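Local coordinates for Hcp1 family type VI secretion system effector (Salmonella typhimurium, PDB 5XHH), which probably forms ring-shaped hexamers that stack into the inner tube of the type VI secretion system, through which effectors are delivered to target cells, at residues A2-K8 against I83-A89; I25-W30 against L56-Y61. All coordinates share one frame; numbering follows the deposited sequence.

Interaction 1: residues A2-K8 against I83-A89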
loop_
_atom_site.group_PDB
_atom_site.type_symbol
_atom_site.label_atom_id
_atom_site.label_comp_id
_atom_site.label_asym_id
_atom_site.label_seq_id
_atom_site.Cartn_x
_atom_site.Cartn_y
_atom_site.Cartn_z
ATOM N N ALA A 2 -8.627 -16.755 -3.150
ATOM C CA ALA A 2 -8.340 -16.892 -4.566
ATOM C C ALA A 2 -7.340 -15.863 -5.095
ATOM O O ALA A 2 -6.902 -16.007 -6.236
ATOM C CB ALA A 2 -9.648 -16.831 -5.356
ATOM N N TYR A 3 -6.937 -14.852 -4.314
ATOM C CA TYR A 3 -5.961 -13.870 -4.790
ATOM C C TYR A 3 -4.839 -13.672 -3.776
ATOM O O TYR A 3 -5.090 -13.550 -2.577
ATOM C CB TYR A 3 -6.620 -12.500 -5.101
ATOM C CG TYR A 3 -7.512 -12.484 -6.333
ATOM C CD1 TYR A 3 -8.848 -12.817 -6.235
ATOM C CD2 TYR A 3 -7.013 -12.150 -7.590
ATOM C CE1 TYR A 3 -9.671 -12.821 -7.337
ATOM C CE2 TYR A 3 -7.844 -12.142 -8.713
ATOM C CZ TYR A 3 -9.180 -12.479 -8.571
ATOM O OH TYR A 3 -10.050 -12.492 -9.647
ATOM N N ASP A 4 -3.602 -13.637 -4.267
ATOM C CA ASP A 4 -2.434 -13.287 -3.469
ATOM C C ASP A 4 -2.116 -11.813 -3.667
ATOM O O ASP A 4 -2.140 -11.306 -4.795
ATOM C CB ASP A 4 -1.201 -14.120 -3.852
ATOM C CG ASP A 4 -1.414 -15.617 -3.686
ATOM O OD1 ASP A 4 -2.007 -16.038 -2.674
ATOM O OD2 ASP A 4 -0.983 -16.377 -4.576
ATOM N N ILE A 5 -1.816 -11.135 -2.563
ATOM C CA ILE A 5 -1.499 -9.713 -2.533
ATOM C C ILE A 5 -0.238 -9.550 -1.697
ATOM O O ILE A 5 -0.187 -10.023 -0.556
ATOM C CB ILE A 5 -2.649 -8.877 -1.929
ATOM C CG1 ILE A 5 -4.001 -9.240 -2.580
ATOM C CG2 ILE A 5 -2.368 -7.392 -2.097
ATOM C CD1 ILE A 5 -5.232 -8.711 -1.828
ATOM N N PHE A 6 0.766 -8.880 -2.250
ATOM C CA PHE A 6 2.037 -8.676 -1.572
ATOM C C PHE A 6 2.345 -7.190 -1.507
ATOM O O PHE A 6 2.072 -6.447 -2.457
ATOM C CB PHE A 6 3.176 -9.419 -2.289
ATOM C CG PHE A 6 2.945 -10.892 -2.398
ATOM C CD1 PHE A 6 3.159 -11.711 -1.317
ATOM C CD2 PHE A 6 2.488 -11.455 -3.584
ATOM C CE1 PHE A 6 2.941 -13.074 -1.411
ATOM C CE2 PHE A 6 2.265 -12.815 -3.688
ATOM C CZ PHE A 6 2.501 -13.625 -2.600
ATOM N N LEU A 7 2.900 -6.757 -0.377
ATOM C CA LEU A 7 3.315 -5.376 -0.194
ATOM C C LEU A 7 4.765 -5.364 0.257
ATOM O O LEU A 7 5.091 -5.858 1.338
ATOM C CB LEU A 7 2.430 -4.641 0.809
ATOM C CG LEU A 7 2.799 -3.169 0.991
ATOM C CD1 LEU A 7 2.779 -2.448 -0.350
ATOM C CD2 LEU A 7 1.862 -2.479 1.984
ATOM N N LYS A 8 5.628 -4.812 -0.584
ATOM C CA LYS A 8 7.047 -4.682 -0.313
ATOM C C LYS A 8 7.299 -3.253 0.145
ATOM O O LYS A 8 7.139 -2.312 -0.634
ATOM C CB LYS A 8 7.854 -5.014 -1.564
ATOM C CG LYS A 8 9.364 -4.871 -1.377
ATOM C CD LYS A 8 10.085 -4.727 -2.708
ATOM C CE LYS A 8 11.594 -4.833 -2.516
ATOM N NZ LYS A 8 12.327 -4.290 -3.674
ATOM N N ILE A 83 5.831 -1.382 -3.008
ATOM C CA ILE A 83 5.304 -2.013 -4.208
ATOM C C ILE A 83 4.197 -2.961 -3.795
ATOM O O ILE A 83 4.423 -3.881 -3.002
ATOM C CB ILE A 83 6.386 -2.769 -4.991
ATOM C CG1 ILE A 83 7.535 -1.828 -5.356
ATOM C CG2 ILE A 83 5.767 -3.389 -6.227
ATOM C CD1 ILE A 83 8.729 -2.525 -6.027
ATOM N N LEU A 84 3.005 -2.742 -4.330
ATOM C CA LEU A 84 1.848 -3.571 -4.051
ATOM C C LEU A 84 1.561 -4.370 -5.310
ATOM O O LEU A 84 1.369 -3.792 -6.380
ATOM C CB LEU A 84 0.652 -2.707 -3.637
ATOM C CG LEU A 84 -0.561 -3.378 -2.990
ATOM C CD1 LEU A 84 -1.595 -2.327 -2.575
ATOM C CD2 LEU A 84 -1.206 -4.378 -3.929
ATOM N N VAL A 85 1.518 -5.690 -5.178
ATOM C CA VAL A 85 1.313 -6.589 -6.302
ATOM C C VAL A 85 0.129 -7.499 -5.994
ATOM O O VAL A 85 0.004 -8.008 -4.879
ATOM C CB VAL A 85 2.583 -7.413 -6.580
ATOM C CG1 VAL A 85 2.233 -8.665 -7.317
ATOM C CG2 VAL A 85 3.618 -6.562 -7.351
ATOM N N MET A 86 -0.737 -7.701 -6.983
ATOM C CA MET A 86 -1.873 -8.601 -6.861
ATOM C C MET A 86 -1.877 -9.571 -8.029
ATOM O O MET A 86 -1.705 -9.161 -9.194
ATOM C CB MET A 86 -3.184 -7.812 -6.806
ATOM C CG MET A 86 -4.414 -8.620 -6.466
ATOM S SD MET A 86 -5.722 -7.499 -5.909
ATOM C CE MET A 86 -7.075 -8.666 -5.694
ATOM N N ARG A 87 -2.103 -10.850 -7.708
ATOM C CA ARG A 87 -2.165 -11.914 -8.699
ATOM C C ARG A 87 -3.239 -12.929 -8.329
ATOM O O ARG A 87 -3.577 -13.106 -7.158
ATOM C CB ARG A 87 -0.823 -12.648 -8.821
ATOM C CG ARG A 87 -0.599 -13.652 -7.715
ATOM C CD ARG A 87 0.803 -14.258 -7.717
ATOM N NE ARG A 87 0.968 -15.168 -6.582
ATOM C CZ ARG A 87 2.141 -15.564 -6.098
ATOM N NH1 ARG A 87 3.270 -15.134 -6.641
ATOM N NH2 ARG A 87 2.182 -16.392 -5.066
ATOM N N LYS A 88 -3.744 -13.610 -9.354
ATOM C CA LYS A 88 -4.639 -14.746 -9.182
ATOM C C LYS A 88 -3.874 -15.909 -8.570
ATOM O O LYS A 88 -2.773 -16.245 -9.017
ATOM C CB LYS A 88 -5.217 -15.160 -10.539
ATOM C CG LYS A 88 -6.386 -16.136 -10.517
ATOM C CD LYS A 88 -7.433 -15.779 -9.488
ATOM C CE LYS A 88 -8.712 -16.555 -9.736
ATOM N NZ LYS A 88 -9.764 -16.206 -8.758
ATOM N N ALA A 89 -4.456 -16.537 -7.560
ATOM C CA ALA A 89 -3.772 -17.618 -6.870
ATOM C C ALA A 89 -3.912 -18.951 -7.604
ATOM O O ALA A 89 -4.906 -19.189 -8.277
ATOM C CB ALA A 89 -4.285 -17.740 -5.467
#
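Asp4 and Arg87 form a hydrogen-bonded pair on antiparallel strands 3-9 and 79-88, and their side chains meet on the same side of the sheet as Phe6. CB of Arg87 sets CG between the backbone N and the carbonyl carbon (chi1 79°), which lays the chain across the strand toward Asp4. CG then packs against CB of Asp4, and the chain runs extended through CD to NE. NE of Arg87 reaches OD2 of Asp4 at 3.0 Å, on the lone pair directed away from OD1, and NH2 of Arg87 meets the same OD2 at 3.2 Å from above the carboxylate plane. OD2 accepts both bonds of the salt bridge, while NH2 also pairs with Asp18. CZ of Arg87 lies 3.7 Å from CE2 of Phe6, whose ring stands edge-on over the middle of the guanidinium face, the two planes 74° apart. NH1 also lies toward CE2 of Phe6, and its ion pair with Glu95 is long and weak. His21 stacks with the Phe6 ring. The strands belong to the larger of the two antiparallel sheets in the barrel-like Hcp fold, and Phe6 with Val85 and Lys8 with Ile83 continue the hydrogen-bonded pairs. On the opposite face Ile5, Leu7, Leu84 and Met86 turn toward the other sheet and its Trp30, Leu56 and Phe58. CG2 of Ile5 touches CD2 of Leu84 at 3.7 Å, and CG1 of Ile5 lies alongside CG of Met86. Beyond the Tyr3-Lys88 pair, N of Ala89 donates to O of Ala2 (2.8 Å). Lys88, bent at chi2 (45°), brings CD over one face of the Tyr3 ring. Its NZ makes an off-centre cation-pi contact, 4.2 Å from the ring centroid.

Interaction 2: residues I25-W30 against L56-Y61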
loop_
_atom_site.group_PDB
_atom_site.type_symbol
_atom_site.label_atom_id
_atom_site.label_comp_id
_atom_site.label_asym_id
_atom_site.label_seq_id
_atom_site.Cartn_x
_atom_site.Cartn_y
_atom_site.Cartn_z
ATOM N N ILE A 25 5.088 -8.302 2.876
ATOM C CA ILE A 25 3.879 -8.392 3.688
ATOM C C ILE A 25 2.759 -9.012 2.867
ATOM O O ILE A 25 2.445 -8.538 1.766
ATOM C CB ILE A 25 3.446 -7.014 4.198
ATOM C CG1 ILE A 25 4.511 -6.409 5.090
ATOM C CG2 ILE A 25 2.125 -7.137 4.954
ATOM C CD1 ILE A 25 4.340 -4.903 5.257
ATOM N N GLU A 26 2.125 -10.038 3.423
ATOM C CA GLU A 26 0.958 -10.634 2.793
ATOM C C GLU A 26 -0.273 -9.828 3.197
ATOM O O GLU A 26 -0.565 -9.671 4.387
ATOM C CB GLU A 26 0.830 -12.104 3.191
ATOM C CG GLU A 26 1.970 -12.968 2.630
ATOM C CD GLU A 26 1.798 -14.452 2.899
ATOM O OE1 GLU A 26 0.830 -14.825 3.589
ATOM O OE2 GLU A 26 2.626 -15.248 2.413
ATOM N N VAL A 27 -0.985 -9.310 2.206
ATOM C CA VAL A 27 -2.039 -8.335 2.429
ATOM C C VAL A 27 -3.388 -9.022 2.317
ATOM O O VAL A 27 -3.648 -9.736 1.346
ATOM C CB VAL A 27 -1.932 -7.176 1.426
ATOM C CG1 VAL A 27 -3.227 -6.353 1.417
ATOM C CG2 VAL A 27 -0.717 -6.321 1.751
ATOM N N LEU A 28 -4.255 -8.779 3.296
ATOM C CA LEU A 28 -5.613 -9.306 3.255
ATOM C C LEU A 28 -6.523 -8.479 2.344
ATOM O O LEU A 28 -7.317 -9.047 1.594
ATOM C CB LEU A 28 -6.184 -9.377 4.673
ATOM C CG LEU A 28 -5.366 -10.276 5.626
ATOM C CD1 LEU A 28 -5.681 -9.970 7.061
ATOM C CD2 LEU A 28 -5.599 -11.773 5.306
ATOM N N SER A 29 -6.400 -7.151 2.374
ATOM C CA SER A 29 -7.207 -6.266 1.541
ATOM C C SER A 29 -6.577 -4.879 1.561
ATOM O O SER A 29 -5.745 -4.571 2.414
ATOM C CB SER A 29 -8.659 -6.206 2.023
ATOM O OG SER A 29 -8.759 -5.529 3.253
ATOM N N TRP A 30 -7.016 -4.028 0.633
ATOM C CA TRP A 30 -6.387 -2.724 0.437
ATOM C C TRP A 30 -7.344 -1.842 -0.344
ATOM O O TRP A 30 -8.194 -2.339 -1.079
ATOM C CB TRP A 30 -5.049 -2.847 -0.307
ATOM C CG TRP A 30 -5.215 -3.443 -1.668
ATOM C CD1 TRP A 30 -5.090 -4.756 -2.012
ATOM C CD2 TRP A 30 -5.562 -2.742 -2.870
ATOM N NE1 TRP A 30 -5.338 -4.920 -3.347
ATOM C CE2 TRP A 30 -5.643 -3.699 -3.899
ATOM C CE3 TRP A 30 -5.825 -1.397 -3.170
ATOM C CZ2 TRP A 30 -5.959 -3.354 -5.226
ATOM C CZ3 TRP A 30 -6.152 -1.053 -4.498
ATOM C CH2 TRP A 30 -6.207 -2.028 -5.500
ATOM N N LEU A 56 -3.031 5.011 1.193
ATOM C CA LEU A 56 -3.225 3.583 1.017
ATOM C C LEU A 56 -3.677 2.979 2.343
ATOM O O LEU A 56 -2.954 3.058 3.341
ATOM C CB LEU A 56 -1.929 2.929 0.547
ATOM C CG LEU A 56 -2.006 1.398 0.496
ATOM C CD1 LEU A 56 -3.023 0.906 -0.569
ATOM C CD2 LEU A 56 -0.639 0.822 0.240
ATOM N N ASP A 57 -4.877 2.394 2.363
ATOM C CA ASP A 57 -5.366 1.644 3.517
ATOM C C ASP A 57 -5.202 0.157 3.214
ATOM O O ASP A 57 -5.681 -0.318 2.184
ATOM C CB ASP A 57 -6.831 2.009 3.803
ATOM C CG ASP A 57 -7.447 1.225 4.987
ATOM O OD1 ASP A 57 -7.356 -0.017 5.036
ATOM O OD2 ASP A 57 -8.057 1.862 5.866
ATOM N N PHE A 58 -4.522 -0.582 4.091
ATOM C CA PHE A 58 -4.432 -2.023 3.892
ATOM C C PHE A 58 -4.578 -2.752 5.220
ATOM O O PHE A 58 -4.402 -2.173 6.292
ATOM C CB PHE A 58 -3.136 -2.436 3.162
ATOM C CG PHE A 58 -1.882 -2.380 3.998
ATOM C CD1 PHE A 58 -1.460 -3.492 4.711
ATOM C CD2 PHE A 58 -1.095 -1.253 4.013
ATOM C CE1 PHE A 58 -0.299 -3.455 5.476
ATOM C CE2 PHE A 58 0.081 -1.210 4.764
ATOM C CZ PHE A 58 0.476 -2.316 5.488
ATOM N N ASP A 59 -4.914 -4.035 5.125
ATOM C CA ASP A 59 -5.105 -4.918 6.277
ATOM C C ASP A 59 -4.113 -6.073 6.169
ATOM O O ASP A 59 -3.875 -6.596 5.069
ATOM C CB ASP A 59 -6.556 -5.460 6.310
ATOM C CG ASP A 59 -6.928 -6.138 7.637
ATOM O OD1 ASP A 59 -6.219 -5.992 8.668
ATOM O OD2 ASP A 59 -7.963 -6.835 7.644
ATOM N N HIS A 60 -3.515 -6.461 7.291
ATOM C CA HIS A 60 -2.737 -7.691 7.274
ATOM C C HIS A 60 -2.862 -8.357 8.637
ATOM O O HIS A 60 -3.295 -7.735 9.612
ATOM C CB HIS A 60 -1.264 -7.430 6.911
ATOM C CG HIS A 60 -0.497 -6.699 7.976
ATOM N ND1 HIS A 60 0.745 -7.108 8.416
ATOM C CD2 HIS A 60 -0.809 -5.601 8.703
ATOM C CE1 HIS A 60 1.163 -6.293 9.367
ATOM N NE2 HIS A 60 0.238 -5.371 9.560
ATOM N N TYR A 61 -2.509 -9.638 8.697
ATOM C CA TYR A 61 -2.353 -10.276 9.998
ATOM C C TYR A 61 -1.195 -9.619 10.729
ATOM O O TYR A 61 -0.224 -9.185 10.108
ATOM C CB TYR A 61 -2.110 -11.782 9.853
ATOM C CG TYR A 61 -3.326 -12.532 9.378
ATOM C CD1 TYR A 61 -4.510 -12.467 10.086
ATOM C CD2 TYR A 61 -3.290 -13.304 8.228
ATOM C CE1 TYR A 61 -5.631 -13.131 9.660
ATOM C CE2 TYR A 61 -4.420 -13.989 7.785
ATOM C CZ TYR A 61 -5.585 -13.889 8.512
ATOM O OH TYR A 61 -6.722 -14.545 8.116
HETATM O O HOH W 1 -1.537 -11.052 6.421
HETATM O O HOH W 2 -9.664 -7.166 5.498
#
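Backbone pairing runs antiparallel from Leu28 to Trp30: N of Leu28 donates to O of Asp59 (2.8 Å), N of Asp59 donates to O of Ser29 (2.9 Å), and Trp30 and Phe58 come next as a non-hydrogen-bonded pair. Residues 25-30 form the crossover between the two sheets of the barrel-like Hcp fold. Leu28 and Ser29 both face Asp59, an arrangement resembling a classic beta bulge with Leu28 in a helical conformation. Inside, CG2 of Val27 packs against CD1 of Phe58, the two side chains crossing at about a right angle, while CB of Trp30 meets CB of Phe58. Ile25 holds CG2 opposite its backbone N (CG1 at chi1 -62°), which turns that methyl to 3.7 Å from ND1 of His60, an imidazole whose polar atoms are taken by Asp63 at ND1 and Glu123 at NE2. Toward the surface, Leu28 lays both methyls against one side of the Tyr61 ring: CD1 over the centre of the face, CD2 3.5 Å from CE2 at the rim. Arg122 of strand 121-129 touches both residues and forms a salt bridge with OD2 of Asp59. One water joins OG of Ser29, which also bonds Arg31, to OD2 of Asp59; another donates to O of Glu26 at 2.6 Å and accepts from N of Tyr61 at 2.9 Å.

Interactions 1 and 2 have centres about 10 Å apart and meet in the interior between the two sheets through Ile5, Leu7, Leu84 and Met86. Strand 3-9 pairs on one side with strand 79-88 and on the other with strand 25-26, so the backbone ladder carries on from interaction 1: N of Leu7 lies 2.8 Å from O of Ile25, and O of Ile5 lies 3.0 Å from N of Val27, both probable hydrogen bonds. Side chains then bridge the sheets. CD2 of Leu7 packs 3.5 Å from CE2 of Phe58, and SD of Met86 approaches NE1 of Trp30 to 3.7 Å. Ile25 and Val27 thus pair with strand 3-9, and from Leu28 the chain pairs with strand 51-61.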